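Local coordinates for GCN5-related N-acetyltransferase:Aminotransferase, class-II (Rhodopseudomonas palustris, PDB 2FIW), which probably transfers the acetyl group of bound acetyl coenzyme A to an amine substrate, as other GCN5-related N-acetyltransferases do, at residues 120-125 with 153-158; 99-104 with 128-133; 39-44 with 147-152. All coordinates share one frame; numbering follows the deposited sequence. Where two conformers were deposited one is given.

Contact 1 of 3, residues 120-125 with 153-158. With ACO (acetyl coenzyme *a), chain C.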
loop_
_atom_site.group_PDB
_atom_site.type_symbol
_atom_site.label_atom_id
_atom_site.label_comp_id
_atom_site.label_asym_id
_atom_site.label_seq_id
_atom_site.Cartn_x
_atom_site.Cartn_y
_atom_site.Cartn_z
ATOM N N THR A 120 -8.325 -8.839 -3.076
ATOM C CA THR A 120 -7.772 -9.351 -1.830
ATOM C C THR A 120 -6.513 -8.584 -1.417
ATOM O O THR A 120 -5.769 -8.102 -2.265
ATOM C CB THR A 120 -7.586 -10.896 -1.872
ATOM O OG1 THR A 120 -6.983 -11.350 -0.659
ATOM C CG2 THR A 120 -6.726 -11.323 -3.051
ATOM N N VAL A 121 -6.320 -8.447 -0.106
ATOM C CA VAL A 121 -5.175 -7.759 0.483
ATOM C C VAL A 121 -4.770 -8.507 1.751
ATOM O O VAL A 121 -5.622 -9.002 2.463
ATOM C CB VAL A 121 -5.470 -6.238 0.774
ATOM C CG1 VAL A 121 -6.596 -6.036 1.808
ATOM C CG2 VAL A 121 -4.217 -5.501 1.211
ATOM N N ASP A 122 -3.463 -8.624 1.988
ATOM C CA ASP A 122 -2.934 -9.062 3.276
ATOM C C ASP A 122 -2.582 -7.803 4.067
ATOM O O ASP A 122 -1.460 -7.289 3.974
ATOM C CB ASP A 122 -1.688 -9.937 3.081
ATOM C CG ASP A 122 -2.014 -11.321 2.531
ATOM O OD1 ASP A 122 -3.133 -11.824 2.763
ATOM O OD2 ASP A 122 -1.137 -11.916 1.866
ATOM N N ALA A 123 -3.554 -7.312 4.840
ATOM C CA ALA A 123 -3.461 -5.991 5.453
ATOM C C ALA A 123 -2.631 -6.031 6.714
ATOM O O ALA A 123 -2.829 -6.908 7.545
ATOM C CB ALA A 123 -4.861 -5.452 5.765
ATOM N N SER A 124 -1.707 -5.084 6.851
ATOM C CA SER A 124 -0.990 -4.861 8.103
ATOM C C SER A 124 -1.968 -4.417 9.197
ATOM O O SER A 124 -3.030 -3.881 8.898
ATOM C CB SER A 124 0.100 -3.816 7.909
ATOM O OG SER A 124 -0.457 -2.548 7.590
ATOM N N ASP A 125 -1.617 -4.662 10.459
ATOM C CA ASP A 125 -2.535 -4.459 11.581
ATOM C C ASP A 125 -2.987 -3.014 11.711
ATOM O O ASP A 125 -4.100 -2.747 12.147
ATOM C CB ASP A 125 -1.900 -4.930 12.898
ATOM C CG ASP A 125 -1.742 -6.462 12.982
ATOM O OD1 ASP A 125 -2.095 -7.187 12.014
ATOM O OD2 ASP A 125 -1.261 -6.941 14.034
ATOM N N ASN A 153 -0.438 -10.223 9.903
ATOM C CA ASN A 153 -1.357 -9.467 9.067
ATOM C C ASN A 153 -2.637 -10.250 8.892
ATOM O O ASN A 153 -2.770 -11.335 9.437
ATOM C CB ASN A 153 -0.743 -9.030 7.714
ATOM C CG ASN A 153 -0.373 -10.192 6.817
ATOM O OD1 ASN A 153 -1.146 -11.131 6.627
ATOM N ND2 ASN A 153 0.816 -10.117 6.241
ATOM N N THR A 154 -3.588 -9.682 8.165
ATOM C CA THR A 154 -4.878 -10.308 7.963
ATOM C C THR A 154 -5.234 -10.240 6.484
ATOM O O THR A 154 -5.182 -9.164 5.860
ATOM C CB THR A 154 -5.982 -9.604 8.791
ATOM O OG1 THR A 154 -5.493 -9.338 10.104
ATOM C CG2 THR A 154 -7.225 -10.467 8.917
ATOM N N THR A 155 -5.591 -11.397 5.938
ATOM C CA THR A 155 -6.169 -11.487 4.605
ATOM C C THR A 155 -7.600 -10.982 4.702
ATOM O O THR A 155 -8.357 -11.410 5.557
ATOM C CB THR A 155 -6.130 -12.934 4.071
ATOM O OG1 THR A 155 -4.789 -13.422 4.142
ATOM C CG2 THR A 155 -6.616 -13.000 2.628
HETATM N N MSE A 156 -7.933 -10.026 3.844
HETATM C CA MSE A 156 -9.236 -9.377 3.834
HETATM C C MSE A 156 -9.652 -9.282 2.380
HETATM O O MSE A 156 -8.835 -8.946 1.523
HETATM C CB MSE A 156 -9.161 -7.969 4.437
HETATM C CG MSE A 156 -8.420 -7.883 5.761
HETATM SE SE MSE A 156 -8.584 -6.173 6.595
HETATM C CE MSE A 156 -7.369 -6.416 7.969
ATOM N N THR A 157 -10.911 -9.595 2.099
ATOM C CA THR A 157 -11.397 -9.629 0.714
ATOM C C THR A 157 -12.578 -8.690 0.502
ATOM O O THR A 157 -13.355 -8.447 1.423
ATOM C CB THR A 157 -11.791 -11.062 0.270
ATOM O OG1 THR A 157 -12.823 -11.555 1.131
ATOM C CG2 THR A 157 -10.593 -12.015 0.328
ATOM N N LYS A 158 -12.684 -8.151 -0.708
ATOM C CA LYS A 158 -13.817 -7.323 -1.100
ATOM C C LYS A 158 -14.422 -7.802 -2.418
ATOM O O LYS A 158 -13.702 -7.990 -3.410
ATOM C CB LYS A 158 -13.401 -5.858 -1.224
ATOM C CG LYS A 158 -14.570 -4.892 -1.446
ATOM C CD LYS A 158 -14.078 -3.512 -1.805
ATOM C CE LYS A 158 -15.222 -2.545 -1.984
ATOM N NZ LYS A 158 -14.722 -1.143 -2.112
HETATM N N1A ACO C . -10.620 14.523 8.448
HETATM C C2A ACO C . -10.704 13.408 9.201
HETATM N N3A ACO C . -10.409 12.195 8.695
HETATM C C4A ACO C . -10.006 12.029 7.397
HETATM C C5A ACO C . -9.892 13.127 6.560
HETATM C C6A ACO C . -10.228 14.461 7.145
HETATM N N6A ACO C . -10.149 15.591 6.399
HETATM N N7A ACO C . -9.484 12.680 5.351
HETATM C C8A ACO C . -9.343 11.335 5.440
HETATM N N9A ACO C . -9.669 10.948 6.681
HETATM C C1B ACO C . -9.662 9.578 7.262
HETATM C C2B ACO C . -10.531 8.564 6.542
HETATM O O2B ACO C . -11.891 8.657 6.969
HETATM C C3B ACO C . -9.890 7.255 6.974
HETATM O O3B ACO C . -10.547 6.704 8.117
HETATM P P3B ACO C . -10.517 5.118 8.451
HETATM O O7A ACO C . -9.135 4.797 9.009
HETATM O O8A ACO C . -10.771 4.446 7.121
HETATM O O9A ACO C . -11.641 4.978 9.454
HETATM C C4B ACO C . -8.436 7.602 7.321
HETATM O O4B ACO C . -8.339 9.028 7.319
HETATM C C5B ACO C . -7.435 7.041 6.311
HETATM O O5B ACO C . -7.913 7.348 4.993
HETATM P P1A ACO C . -6.980 7.974 3.843
HETATM O O1A ACO C . -6.609 9.397 4.206
HETATM O O2A ACO C . -7.707 7.669 2.553
HETATM O O3A ACO C . -5.691 7.004 3.946
HETATM P P2A ACO C . -4.198 7.520 4.143
HETATM O O4A ACO C . -4.069 8.043 5.547
HETATM O O5A ACO C . -3.868 8.412 2.980
HETATM O O6A ACO C . -3.320 6.166 3.997
HETATM C CBP ACO C . -2.499 3.957 4.797
HETATM C CCP ACO C . -3.694 4.887 4.529
HETATM C CDP ACO C . -3.029 2.716 5.506
HETATM C CEP ACO C . -1.837 3.573 3.484
HETATM C CAP ACO C . -1.423 4.659 5.662
HETATM O OAP ACO C . -1.883 4.883 7.006
HETATM C C9P ACO C . -0.023 4.053 5.682
HETATM O O9P ACO C . 0.874 4.412 4.770
HETATM N N8P ACO C . 0.294 3.228 6.592
HETATM C C7P ACO C . 1.576 2.558 6.853
HETATM C C6P ACO C . 1.954 1.499 5.816
HETATM C C5P ACO C . 0.900 0.433 5.804
HETATM O O5P ACO C . 0.440 -0.011 6.848
HETATM N N4P ACO C . 0.502 0.026 4.609
HETATM C C3P ACO C . -0.522 -0.968 4.357
HETATM C C2P ACO C . 0.149 -2.331 4.404
HETATM S S1P ACO C . -0.993 -3.391 3.600
HETATM C C ACO C . -0.333 -3.657 2.093
HETATM O O ACO C . 0.469 -2.860 1.616
HETATM C CH3 ACO C . -0.686 -4.749 1.434
HETATM O O HOH W 1 1.540 -11.234 3.317
HETATM O O HOH W 2 -4.032 -7.137 10.100
#

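Contact 2 of 3, residues 99-104 with 128-133. With ACO (acetyl coenzyme *a), chain C.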
loop_
_atom_site.group_PDB
_atom_site.type_symbol
_atom_site.label_atom_id
_atom_site.label_comp_id
_atom_site.label_asym_id
_atom_site.label_seq_id
_atom_site.Cartn_x
_atom_site.Cartn_y
_atom_site.Cartn_z
ATOM N N VAL A 99 -5.520 10.262 0.350
ATOM C CA VAL A 99 -4.552 9.719 -0.620
ATOM C C VAL A 99 -4.719 8.182 -0.731
ATOM O O VAL A 99 -4.888 7.648 -1.827
ATOM C CB VAL A 99 -3.070 10.066 -0.262
ATOM C CG1 VAL A 99 -2.094 9.353 -1.203
ATOM C CG2 VAL A 99 -2.817 11.568 -0.307
ATOM N N GLY A 100 -4.708 7.483 0.405
ATOM C CA GLY A 100 -4.936 6.034 0.429
ATOM C C GLY A 100 -6.201 5.606 -0.297
ATOM O O GLY A 100 -6.175 4.679 -1.123
ATOM N N THR A 101 -7.310 6.278 0.021
ATOM C CA THR A 101 -8.618 6.011 -0.603
ATOM C C THR A 101 -8.624 6.198 -2.126
ATOM O O THR A 101 -9.117 5.355 -2.860
ATOM C CB THR A 101 -9.732 6.891 0.051
ATOM O OG1 THR A 101 -9.847 6.541 1.433
ATOM C CG2 THR A 101 -11.082 6.720 -0.631
ATOM N N THR A 102 -8.071 7.306 -2.587
ATOM C CA THR A 102 -7.914 7.579 -4.011
ATOM C C THR A 102 -7.114 6.462 -4.693
ATOM O O THR A 102 -7.525 5.952 -5.722
ATOM C CB THR A 102 -7.233 8.971 -4.218
ATOM O OG1 THR A 102 -8.051 9.983 -3.613
ATOM C CG2 THR A 102 -7.059 9.300 -5.689
ATOM N N LEU A 103 -5.997 6.071 -4.090
ATOM C CA LEU A 103 -5.153 5.023 -4.637
ATOM C C LEU A 103 -5.889 3.700 -4.747
ATOM O O LEU A 103 -5.844 3.052 -5.797
ATOM C CB LEU A 103 -3.895 4.843 -3.789
ATOM C CG LEU A 103 -2.737 5.808 -4.005
ATOM C CD1 LEU A 103 -1.740 5.602 -2.869
ATOM C CD2 LEU A 103 -2.087 5.633 -5.429
ATOM N N ILE A 104 -6.575 3.311 -3.670
ATOM C CA ILE A 104 -7.277 2.026 -3.627
ATOM C C ILE A 104 -8.491 1.977 -4.557
ATOM O O ILE A 104 -8.701 0.971 -5.210
ATOM C CB ILE A 104 -7.605 1.569 -2.180
ATOM C CG1 ILE A 104 -6.320 1.356 -1.392
ATOM C CG2 ILE A 104 -8.385 0.261 -2.170
ATOM C CD1 ILE A 104 -5.223 0.613 -2.165
ATOM N N ALA A 128 -5.526 -2.360 8.910
ATOM C CA ALA A 128 -6.699 -3.226 9.002
ATOM C C ALA A 128 -8.047 -2.460 9.019
ATOM O O ALA A 128 -8.979 -2.813 8.295
ATOM C CB ALA A 128 -6.574 -4.136 10.223
ATOM N N GLU A 129 -8.139 -1.429 9.855
ATOM C CA GLU A 129 -9.371 -0.643 10.018
ATOM C C GLU A 129 -9.699 0.151 8.752
ATOM O O GLU A 129 -10.838 0.119 8.283
ATOM C CB GLU A 129 -9.265 0.267 11.241
ATOM C CG GLU A 129 -10.455 1.176 11.494
ATOM C CD GLU A 129 -11.686 0.460 12.080
ATOM O OE1 GLU A 129 -12.176 -0.541 11.483
ATOM O OE2 GLU A 129 -12.188 0.938 13.138
ATOM N N PHE A 130 -8.686 0.818 8.196
ATOM C CA PHE A 130 -8.750 1.453 6.889
ATOM C C PHE A 130 -9.437 0.590 5.860
ATOM O O PHE A 130 -10.377 1.054 5.217
ATOM C CB PHE A 130 -7.357 1.821 6.357
ATOM C CG PHE A 130 -7.367 2.282 4.902
ATOM C CD1 PHE A 130 -7.554 3.636 4.581
ATOM C CD2 PHE A 130 -7.221 1.375 3.870
ATOM C CE1 PHE A 130 -7.588 4.067 3.262
ATOM C CE2 PHE A 130 -7.257 1.792 2.539
ATOM C CZ PHE A 130 -7.440 3.149 2.240
ATOM N N PHE A 131 -8.966 -0.653 5.686
ATOM C CA PHE A 131 -9.542 -1.551 4.674
ATOM C C PHE A 131 -10.958 -1.978 5.002
ATOM O O PHE A 131 -11.789 -2.093 4.094
ATOM C CB PHE A 131 -8.658 -2.781 4.398
ATOM C CG PHE A 131 -7.464 -2.493 3.509
ATOM C CD1 PHE A 131 -7.619 -2.351 2.133
ATOM C CD2 PHE A 131 -6.185 -2.355 4.057
ATOM C CE1 PHE A 131 -6.506 -2.078 1.310
ATOM C CE2 PHE A 131 -5.072 -2.084 3.248
ATOM C CZ PHE A 131 -5.230 -1.945 1.873
ATOM N N ALA A 132 -11.233 -2.215 6.287
ATOM C CA ALA A 132 -12.562 -2.642 6.729
ATOM C C ALA A 132 -13.639 -1.595 6.412
ATOM O O ALA A 132 -14.739 -1.956 6.020
ATOM C CB ALA A 132 -12.553 -2.979 8.217
ATOM N N LYS A 133 -13.300 -0.306 6.562
ATOM C CA LYS A 133 -14.216 0.799 6.239
ATOM C C LYS A 133 -14.530 0.919 4.731
ATOM O O LYS A 133 -15.390 1.720 4.335
ATOM C CB LYS A 133 -13.660 2.154 6.721
ATOM C CG LYS A 133 -13.249 2.267 8.186
ATOM C CD LYS A 133 -14.438 2.481 9.106
ATOM C CE LYS A 133 -14.160 3.556 10.153
ATOM N NZ LYS A 133 -13.038 3.247 11.096
HETATM N N1A ACO C . -10.620 14.523 8.448
HETATM C C2A ACO C . -10.704 13.408 9.201
HETATM N N3A ACO C . -10.409 12.195 8.695
HETATM C C4A ACO C . -10.006 12.029 7.397
HETATM C C5A ACO C . -9.892 13.127 6.560
HETATM C C6A ACO C . -10.228 14.461 7.145
HETATM N N6A ACO C . -10.149 15.591 6.399
HETATM N N7A ACO C . -9.484 12.680 5.351
HETATM C C8A ACO C . -9.343 11.335 5.440
HETATM N N9A ACO C . -9.669 10.948 6.681
HETATM C C1B ACO C . -9.662 9.578 7.262
HETATM C C2B ACO C . -10.531 8.564 6.542
HETATM O O2B ACO C . -11.891 8.657 6.969
HETATM C C3B ACO C . -9.890 7.255 6.974
HETATM O O3B ACO C . -10.547 6.704 8.117
HETATM P P3B ACO C . -10.517 5.118 8.451
HETATM O O7A ACO C . -9.135 4.797 9.009
HETATM O O8A ACO C . -10.771 4.446 7.121
HETATM O O9A ACO C . -11.641 4.978 9.454
HETATM C C4B ACO C . -8.436 7.602 7.321
HETATM O O4B ACO C . -8.339 9.028 7.319
HETATM C C5B ACO C . -7.435 7.041 6.311
HETATM O O5B ACO C . -7.913 7.348 4.993
HETATM P P1A ACO C . -6.980 7.974 3.843
HETATM O O1A ACO C . -6.609 9.397 4.206
HETATM O O2A ACO C . -7.707 7.669 2.553
HETATM O O3A ACO C . -5.691 7.004 3.946
HETATM P P2A ACO C . -4.198 7.520 4.143
HETATM O O4A ACO C . -4.069 8.043 5.547
HETATM O O5A ACO C . -3.868 8.412 2.980
HETATM O O6A ACO C . -3.320 6.166 3.997
HETATM C CBP ACO C . -2.499 3.957 4.797
HETATM C CCP ACO C . -3.694 4.887 4.529
HETATM C CDP ACO C . -3.029 2.716 5.506
HETATM C CEP ACO C . -1.837 3.573 3.484
HETATM C CAP ACO C . -1.423 4.659 5.662
HETATM O OAP ACO C . -1.883 4.883 7.006
HETATM C C9P ACO C . -0.023 4.053 5.682
HETATM O O9P ACO C . 0.874 4.412 4.770
HETATM N N8P ACO C . 0.294 3.228 6.592
HETATM C C7P ACO C . 1.576 2.558 6.853
HETATM C C6P ACO C . 1.954 1.499 5.816
HETATM C C5P ACO C . 0.900 0.433 5.804
HETATM O O5P ACO C . 0.440 -0.011 6.848
HETATM N N4P ACO C . 0.502 0.026 4.609
HETATM C C3P ACO C . -0.522 -0.968 4.357
HETATM C C2P ACO C . 0.149 -2.331 4.404
HETATM S S1P ACO C . -0.993 -3.391 3.600
HETATM C C ACO C . -0.333 -3.657 2.093
HETATM O O ACO C . 0.469 -2.860 1.616
HETATM C CH3 ACO C . -0.686 -4.749 1.434
#

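Contact 3 of 3, residues 39-44 with 147-152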
loop_
_atom_site.group_PDB
_atom_site.type_symbol
_atom_site.label_atom_id
_atom_site.label_comp_id
_atom_site.label_asym_id
_atom_site.label_seq_id
_atom_site.Cartn_x
_atom_site.Cartn_y
_atom_site.Cartn_z
ATOM N N GLU A 39 10.046 -2.196 16.948
ATOM C CA GLU A 39 11.274 -1.702 16.329
ATOM C C GLU A 39 11.939 -2.624 15.279
ATOM O O GLU A 39 12.291 -2.183 14.175
ATOM C CB GLU A 39 12.264 -1.340 17.451
ATOM C CG GLU A 39 12.368 -2.384 18.606
ATOM C CD GLU A 39 11.459 -2.123 19.840
ATOM O OE1 GLU A 39 10.289 -1.670 19.711
ATOM O OE2 GLU A 39 11.935 -2.420 20.961
ATOM N N GLU A 40 12.097 -3.894 15.631
ATOM C CA GLU A 40 12.769 -4.883 14.804
ATOM C C GLU A 40 11.903 -5.383 13.647
ATOM O O GLU A 40 12.410 -5.679 12.564
ATOM C CB GLU A 40 13.200 -6.067 15.661
ATOM C CG GLU A 40 14.486 -5.877 16.429
ATOM C CD GLU A 40 15.051 -7.213 16.931
ATOM O OE1 GLU A 40 15.120 -8.172 16.126
ATOM O OE2 GLU A 40 15.422 -7.303 18.124
ATOM N N GLN A 41 10.604 -5.517 13.908
ATOM C CA GLN A 41 9.626 -5.844 12.882
ATOM C C GLN A 41 9.600 -4.766 11.793
ATOM O O GLN A 41 9.673 -5.076 10.597
ATOM C CB GLN A 41 8.247 -5.999 13.500
ATOM C CG GLN A 41 8.103 -7.243 14.361
ATOM C CD GLN A 41 6.740 -7.348 14.975
ATOM O OE1 GLN A 41 6.289 -6.445 15.680
ATOM N NE2 GLN A 41 6.062 -8.453 14.705
ATOM N N GLN A 42 9.533 -3.503 12.216
ATOM C CA GLN A 42 9.554 -2.353 11.300
ATOM C C GLN A 42 10.821 -2.304 10.452
ATOM O O GLN A 42 10.766 -1.926 9.284
ATOM C CB GLN A 42 9.414 -1.041 12.075
ATOM C CG GLN A 42 8.112 -0.880 12.844
ATOM C CD GLN A 42 8.122 0.359 13.724
ATOM O OE1 GLN A 42 9.109 0.644 14.400
ATOM N NE2 GLN A 42 7.024 1.096 13.720
ATOM N N GLU A 43 11.947 -2.693 11.043
ATOM C CA GLU A 43 13.236 -2.682 10.355
ATOM C C GLU A 43 13.318 -3.751 9.270
ATOM O O GLU A 43 13.862 -3.499 8.199
ATOM C CB GLU A 43 14.398 -2.831 11.356
ATOM C CG GLU A 43 14.682 -1.562 12.173
ATOM C CD GLU A 43 15.468 -1.805 13.473
ATOM O OE1 GLU A 43 15.916 -2.950 13.740
ATOM O OE2 GLU A 43 15.630 -0.825 14.235
ATOM N N ALA A 44 12.784 -4.937 9.554
ATOM C CA ALA A 44 12.743 -6.029 8.584
ATOM C C ALA A 44 11.784 -5.727 7.431
ATOM O O ALA A 44 12.118 -5.931 6.276
ATOM C CB ALA A 44 12.356 -7.320 9.259
ATOM N N ASN A 147 12.733 -11.058 6.167
ATOM C CA ASN A 147 14.090 -10.786 6.639
ATOM C C ASN A 147 14.360 -11.307 8.052
ATOM O O ASN A 147 14.940 -10.605 8.897
ATOM C CB ASN A 147 14.394 -9.290 6.555
ATOM C CG ASN A 147 15.859 -9.021 6.343
ATOM O OD1 ASN A 147 16.594 -9.900 5.888
ATOM N ND2 ASN A 147 16.303 -7.811 6.670
ATOM N N GLY A 148 13.908 -12.533 8.308
ATOM C CA GLY A 148 14.134 -13.198 9.585
ATOM C C GLY A 148 13.248 -12.751 10.737
ATOM O O GLY A 148 13.483 -13.138 11.880
ATOM N N GLU A 149 12.241 -11.928 10.446
ATOM C CA GLU A 149 11.263 -11.513 11.448
ATOM C C GLU A 149 9.901 -12.077 11.108
ATOM O O GLU A 149 9.617 -12.310 9.940
ATOM C CB GLU A 149 11.165 -9.988 11.521
ATOM C CG GLU A 149 12.350 -9.323 12.180
ATOM C CD GLU A 149 12.206 -9.262 13.683
ATOM O OE1 GLU A 149 13.189 -9.552 14.368
ATOM O OE2 GLU A 149 11.108 -8.934 14.184
ATOM N N TRP A 150 9.068 -12.282 12.127
ATOM C CA TRP A 150 7.676 -12.625 11.926
ATOM C C TRP A 150 6.778 -11.398 12.189
ATOM O O TRP A 150 6.954 -10.676 13.185
ATOM C CB TRP A 150 7.256 -13.814 12.803
ATOM C CG TRP A 150 7.895 -15.173 12.434
ATOM C CD1 TRP A 150 8.662 -15.471 11.327
ATOM C CD2 TRP A 150 7.771 -16.401 13.169
ATOM N NE1 TRP A 150 9.038 -16.802 11.348
ATOM C CE2 TRP A 150 8.504 -17.394 12.464
ATOM C CE3 TRP A 150 7.132 -16.756 14.366
ATOM C CZ2 TRP A 150 8.604 -18.722 12.920
ATOM C CZ3 TRP A 150 7.236 -18.080 14.812
ATOM C CH2 TRP A 150 7.965 -19.042 14.085
ATOM N N LEU A 151 5.822 -11.174 11.286
ATOM C CA LEU A 151 4.926 -10.029 11.353
ATOM C C LEU A 151 3.532 -10.537 11.076
ATOM O O LEU A 151 3.333 -11.302 10.128
ATOM C CB LEU A 151 5.311 -8.972 10.308
ATOM C CG LEU A 151 6.369 -7.915 10.599
ATOM C CD1 LEU A 151 7.791 -8.436 10.438
ATOM C CD2 LEU A 151 6.183 -6.753 9.665
ATOM N N ALA A 152 2.570 -10.135 11.903
ATOM C CA ALA A 152 1.175 -10.520 11.691
ATOM C C ALA A 152 0.546 -9.652 10.600
ATOM O O ALA A 152 0.974 -8.513 10.379
ATOM C CB ALA A 152 0.384 -10.405 12.968
HETATM O O HOH W 3 3.557 -8.891 14.345
#

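Contact 1 of 3, residues 120-125 with 153-158
The selenomethionine side chain of Met-156 overlaps Val-121 and Ala-123: its CB meets Val-121 CG1, and the extended chain beyond CG carries CE to 3.5 Å from Ala-123 CB, on the side of the sheet covered by Phe-131 of helix 128-132. The two strands are antiparallel neighbours in the mixed central sheet of the GNAT fold, where strand 118-123 lies between strands 84-90 and 149-159. Val-121 with Met-156 and Ala-123 with Thr-154 form the hydrogen-bonded pairs, each with two backbone bonds.

On the other face Asp-122 and Thr-155 lie side by side, pointing the same way, with Thr-155 OG1 donating to Asp-122 OD1 (2.7 Å) nearly along the carboxylate C-O axis. Water 1 links the other carboxylate oxygen to Asn-153, donating to Asp-122 OD2 and accepting from Asn-153 ND2; the carboxylate and amide planes are only 6° apart. Asn-142 ND2 bonds both Asn-153 OD1 and Thr-155 OG1. Near Asp-125, which forms a salt bridge with Arg-141, water 2 is held by Ala-123 O (2.8 Å), Asp-125 OD1 (2.7 Å) and Thr-154 OG1 (2.6 Å).

Asp-122 and Thr-155 thus give a polar face. The opposite face carries the Thr-154 hydroxyl near Asp-125 but is hydrocarbon at Val-121, Ala-123 and Met-156, and Val-121 CG2 stands 3.6 Å from the acetyl methyl, ACO CH3.

Contact 2 of 3, residues 99-104 with 128-133
The N-terminal turns of helix 99-112, which follow the pyrophosphate-binding loop of the GNAT fold, meet the short helix 128-132 beside the bound acetyl coenzyme A. The segment axes stay 11.7 Å apart and cross at -54°, so it is the Phe-130 side chain that bridges the gap. CB of Phe-130 points toward helix 99-112, and chi1 (171°) sets CG anti to the backbone N. At the far end of the ring, Phe-130 CZ lies 3.7 Å from Gly-100 C. Ile-104 CG1 touches the edge of this ring, 4.1 Å from Phe-130 CE2, and ACO CCP lies over one face. Phe-130 CD2 in turn stands above the centre of the Phe-131 ring, so the two neighbouring aromatics pack as a pair.

The helix start grips the pyrophosphate, with Gly-96 N and Asp-98 N of the preceding loop also bonded to the coenzyme. Gly-100 N donates to ACO O5A (2.9 Å, 162° at the hydrogen), while ACO O2A is gripped twice by Thr-101, through its backbone N and through OG1 (2.7 Å). On the other segment Lys-133, its chain bent at chi2, chi3 and chi4, brings NZ to ACO O9A of the 3'-phosphate (2.8 Å) and also pairs with Glu-129 OE2 (3.2 Å from NZ). Arg-134 bonds both Thr-101 OG1 and the coenzyme and makes a cation-pi contact with Phe-130.

Backbone N-H groups at a helix N-terminus probably favour the negative pyrophosphate, Lys-133 offers a positive charge to the 3'-phosphate, and the Phe-130 ring adds apolar contact, meeting ACO C5B at its edge.

Contact 3 of 3, residues 39-44 with 147-152
Gln-41 NE2 is gripped from two directions: it donates to Trp-150 O at 2.8 Å in a nearly straight bond (169° at the hydrogen), and to water 3 at 2.6 Å. The carbonyl oxygen of Trp-150 lies in the amide plane of Gln-41, and the donor lies in the carbonyl plane, so the bond lies in the planes of both groups. Water 3 also accepts from Ala-152 N (2.9 Å), extending the side chain's hold one step along the strand. The other end of the amide is fixed as well, since Gln-41 OE1 accepts from Ser-38 N; with both ends held, the rotation of the amide is set.

Apolar atoms fill in alongside. Gln-41 CB rests 3.9 Å from Leu-151 CD1, while the methyl of Ala-44, pointing toward the strand, meets Glu-149 CG at 3.5 Å and also touches Asn-147 CB. The Glu-149 chain bends at chi2 (-86°), which puts CD near Glu-40 O; the side chain crosses those of Glu-40 and Gln-41 at about a right angle. Glu-149 OE1 comes within 3.0 Å of Glu-40 OE1. These are two acceptors of like charge, a proximity that presumably costs energy or raises the affinity of one carboxylate for a proton.

Helix 39-46 lies across the start of strand 149-159, the segment axes 8.3 Å apart and nearly perpendicular. Asn-147 and Gly-148, both with positive phi, form the hairpin turn joining this strand to strand 137-146, whose Val-144 is backbone hydrogen-bonded to Leu-151; Tyr-37, in the loop before the helix, touches Leu-151 and hydrogen-bonds to Ala-152 O.

Contacts 1 and 3 share strand 149-159: its first part carries helix 39-46, its later part pairs with strand 118-123, and their centres lie 18 Å apart. Contacts 1 and 2 are joined more closely, with centres 11 Å apart. Helix 128-132 sits on the Met-156 face of contact 1, Met-156 CE lying 3.3 Å from Ala-128 CB and Val-121 CG2 3.8 Å from Phe-131 CZ. Both line the acetyl coenzyme A pocket, contact 2 around the phosphates and contact 1 at the acetyl end. Contact 3 touches contact 1 where Asp-125 OD1 lies 3.7 Å from Ala-152 O, but its nearest atoms keep about 9 Å from contact 2, and the Leu-151 side chain about 9 Å from the coenzyme.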